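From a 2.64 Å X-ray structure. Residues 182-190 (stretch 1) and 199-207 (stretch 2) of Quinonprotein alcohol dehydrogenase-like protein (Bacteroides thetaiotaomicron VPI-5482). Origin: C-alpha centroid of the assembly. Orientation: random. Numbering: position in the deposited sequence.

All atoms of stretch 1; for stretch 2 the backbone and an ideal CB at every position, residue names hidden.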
# COMPACT_ATOMS: atom_id res chain seq x y z
N VAL A 182 -18.45 1.52 -1.05
CA VAL A 182 -18.70 2.95 -1.08
C VAL A 182 -18.78 3.44 0.34
O VAL A 182 -19.35 2.74 1.18
CB VAL A 182 -20.03 3.23 -1.87
CG1 VAL A 182 -20.42 4.70 -1.85
CG2 VAL A 182 -19.96 2.69 -3.29
N VAL A 183 -18.19 4.60 0.65
CA VAL A 183 -18.27 5.21 1.98
C VAL A 183 -18.78 6.64 1.75
O VAL A 183 -19.93 6.95 2.05
CB VAL A 183 -16.94 5.14 2.80
CG1 VAL A 183 -17.13 5.72 4.20
CG2 VAL A 183 -16.41 3.71 2.88
N GLY A 184 -17.95 7.45 1.11
CA GLY A 184 -18.28 8.81 0.73
C GLY A 184 -17.11 9.52 0.09
O GLY A 184 -15.95 9.08 0.20
N ALA A 185 -17.41 10.62 -0.61
CA ALA A 185 -16.43 11.49 -1.24
C ALA A 185 -15.67 12.33 -0.21
O ALA A 185 -16.24 12.68 0.86
CB ALA A 185 -17.13 12.42 -2.22
N ASN A 186 -14.39 12.64 -0.53
CA ASN A 186 -13.47 13.53 0.20
C ASN A 186 -13.21 13.04 1.64
O ASN A 186 -13.18 13.82 2.59
CB ASN A 186 -14.05 14.95 0.24
CG ASN A 186 -14.29 15.52 -1.13
OD1 ASN A 186 -15.35 16.08 -1.42
ND2 ASN A 186 -13.34 15.33 -2.03
N LEU A 187 -12.93 11.73 1.77
CA LEU A 187 -12.62 11.09 3.04
C LEU A 187 -11.21 10.56 2.95
O LEU A 187 -10.95 9.68 2.12
CB LEU A 187 -13.65 9.99 3.36
CG LEU A 187 -15.12 10.40 3.39
CD1 LEU A 187 -15.97 9.22 3.63
CD2 LEU A 187 -15.39 11.49 4.42
N SER A 188 -10.29 11.12 3.75
CA SER A 188 -8.88 10.73 3.69
C SER A 188 -8.31 10.28 5.07
O SER A 188 -7.10 10.03 5.16
CB SER A 188 -8.05 11.89 3.17
OG SER A 188 -8.14 13.02 4.01
N GLY A 189 -9.15 10.17 6.09
CA GLY A 189 -8.70 9.75 7.42
C GLY A 189 -9.09 8.33 7.71
O GLY A 189 -10.28 8.00 7.70
N LEU A 190 -8.11 7.45 7.93
CA LEU A 190 -8.37 6.03 8.21
C LEU A 190 -7.71 5.59 9.54
O LEU A 190 -6.55 5.91 9.82
CB LEU A 190 -7.87 5.13 7.05
CG LEU A 190 -8.15 3.60 7.15
CD1 LEU A 190 -9.66 3.31 7.20
CD2 LEU A 190 -7.48 2.83 6.04
N UNK A 199 -12.30 3.21 11.41
CA UNK A 199 -12.92 4.54 11.35
C UNK A 199 -12.54 5.24 10.09
O UNK A 199 -11.38 5.20 9.71
CB UNK A 199 -12.52 5.39 12.56
N UNK A 200 -13.50 5.90 9.45
CA UNK A 200 -13.25 6.70 8.26
C UNK A 200 -13.67 8.12 8.62
O UNK A 200 -14.80 8.34 9.09
CB UNK A 200 -14.00 6.17 7.04
N UNK A 201 -12.74 9.06 8.52
CA UNK A 201 -12.98 10.46 8.88
C UNK A 201 -12.68 11.35 7.64
O UNK A 201 -12.05 10.90 6.66
CB UNK A 201 -12.12 10.87 10.07
N UNK A 202 -13.17 12.58 7.68
CA UNK A 202 -13.06 13.56 6.61
C UNK A 202 -14.19 14.57 6.63
O UNK A 202 -13.97 15.74 6.32
CB UNK A 202 -13.03 12.85 5.25
N UNK A 203 -15.39 14.12 7.03
CA UNK A 203 -16.63 14.90 7.18
C UNK A 203 -17.25 14.67 8.56
O UNK A 203 -18.44 14.91 8.77
CB UNK A 203 -17.63 14.53 6.09
N UNK A 204 -16.42 14.20 9.48
CA UNK A 204 -16.78 13.84 10.85
C UNK A 204 -16.20 12.47 11.13
O UNK A 204 -15.08 12.20 10.71
CB UNK A 204 -18.30 13.85 11.06
N UNK A 205 -16.96 11.57 11.79
CA UNK A 205 -16.49 10.22 12.12
C UNK A 205 -17.50 9.18 11.65
O UNK A 205 -18.69 9.23 12.01
CB UNK A 205 -16.25 10.08 13.62
N UNK A 206 -16.99 8.18 10.91
CA UNK A 206 -17.74 7.03 10.43
C UNK A 206 -17.12 5.76 10.93
O UNK A 206 -15.90 5.62 10.82
CB UNK A 206 -17.81 7.02 8.90
N UNK A 207 -17.93 4.84 11.48
CA UNK A 207 -17.44 3.52 11.86
C UNK A 207 -17.66 2.61 10.71
O UNK A 207 -18.76 2.61 10.16
CB UNK A 207 -18.12 2.99 13.12

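Position 199 lies in a strand that runs antiparallel to G189 and L190. Its CA-to-CB bond points sideways, and its ideal CB finds nothing of stretch 1 within 5.5 Å, so the contact hardly restricts the choice beyond a general preference for strand formers. The residue is L199, which meets stretch 1 through its backbone: its O lies 3.5 Å from L190 CA in a CA-H...O contact.

Position 200 is more constrained. It pairs with L190 in a non-hydrogen-bonded bridge, and its CB points to the sheet face that carries the L190 side chain, 4.2 Å from V183 CG1 and 5.0 Å from L187 CD1. Three apolar side chains call for another; valine, isoleucine or leucine would suit. V200 uses both methyls: CG1 lies 3.7 Å from L187 CD1 and 3.9 Å from V183 CG1, while CG2 packs 4.0 Å from L190 CD1.

Position 201 pairs with G189, and two backbone hydrogen bonds close the bridge: 201 N to G189 O at 2.8 Å, and G189 N to 201 O at 3.0 Å. The CB points to the other face, where glycine offers no side chain, leaving room for a small or beta-branched residue. T201 fills it, with chi1 in p; an ideal CB on G189 would lie only 2.0 Å from T201 OG1, a clash that the absent side chain avoids.

At position 202, phi/psi of 154/-34 is unusual for a residue with a side chain, and an ideal CB would lie 2.8 Å from N186 O and 2.9 Å from L187 CD2. Both clashes favour glycine, and G202 lets L187 CD2 approach its CA to 3.8 Å.

Position 203 points sideways, its ideal CB 4.1 Å from L187 CD2. Stretch 1 offers no charge here, so many polar or small residues could fit. D203 places OD1 3.4 Å from L187 CD2, but its polar partner lies within its own stretch, at position 206.

Position 204 points away, and at phi/psi 131/-138 a CB would jam against the preceding carbonyl O; this alone calls for glycine, and G204 is found. At position 205 an ideal CB finds nothing of stretch 1 within 5.5 Å and the backbone is extended (phi/psi -128/128), so stretch 1 sets no limit and any strand-compatible side chain would do; the residue is I205.

Position 206 points toward stretch 1, with V183 CG1 4.9 Å from its ideal CB. A long chain with an aliphatic stem would suit, as would a branched apolar residue. R206 packs CD 3.7 Å from V183 CG1, and its NH2 forms a salt bridge with D203 OD2 at 2.7 Å. Position 207 is likewise in extended strand geometry and out of reach of stretch 1, which leaves polar, charged and apolar side chains all possible; the residue is R207, which makes no contact with stretch 1.

Stretch 2 199-207: LVTGDGIRR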
# COMPACT_ATOMS: atom_id res chain seq x y z
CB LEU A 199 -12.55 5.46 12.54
CG LEU A 199 -12.85 5.07 13.96
CD1 LEU A 199 -12.17 6.07 14.89
CD2 LEU A 199 -14.38 4.97 14.25
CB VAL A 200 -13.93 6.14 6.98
CG1 VAL A 200 -13.83 7.15 5.83
CG2 VAL A 200 -13.36 4.77 6.58
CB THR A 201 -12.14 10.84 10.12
OG1 THR A 201 -10.77 10.56 9.87
CG2 THR A 201 -12.56 10.05 11.39
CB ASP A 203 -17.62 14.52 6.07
CG ASP A 203 -18.09 13.07 6.02
OD1 ASP A 203 -17.64 12.25 6.88
OD2 ASP A 203 -18.89 12.74 5.12
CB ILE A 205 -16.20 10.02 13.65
CG1 ILE A 205 -15.28 11.13 14.20
CG2 ILE A 205 -15.65 8.61 13.93
CD1 ILE A 205 -15.23 11.21 15.65
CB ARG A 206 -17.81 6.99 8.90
CG ARG A 206 -18.42 8.20 8.26
CD ARG A 206 -17.99 8.20 6.83
NE ARG A 206 -18.53 9.33 6.09
CZ ARG A 206 -19.66 9.28 5.39
NH1 ARG A 206 -20.39 8.16 5.36
NH2 ARG A 206 -20.08 10.35 4.73
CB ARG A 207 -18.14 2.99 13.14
CG ARG A 207 -17.62 1.60 13.57
CD ARG A 207 -18.33 1.04 14.78
NE ARG A 207 -19.77 0.87 14.57
CZ ARG A 207 -20.71 1.67 15.06
NH1 ARG A 207 -20.39 2.69 15.85
NH2 ARG A 207 -21.99 1.45 14.79
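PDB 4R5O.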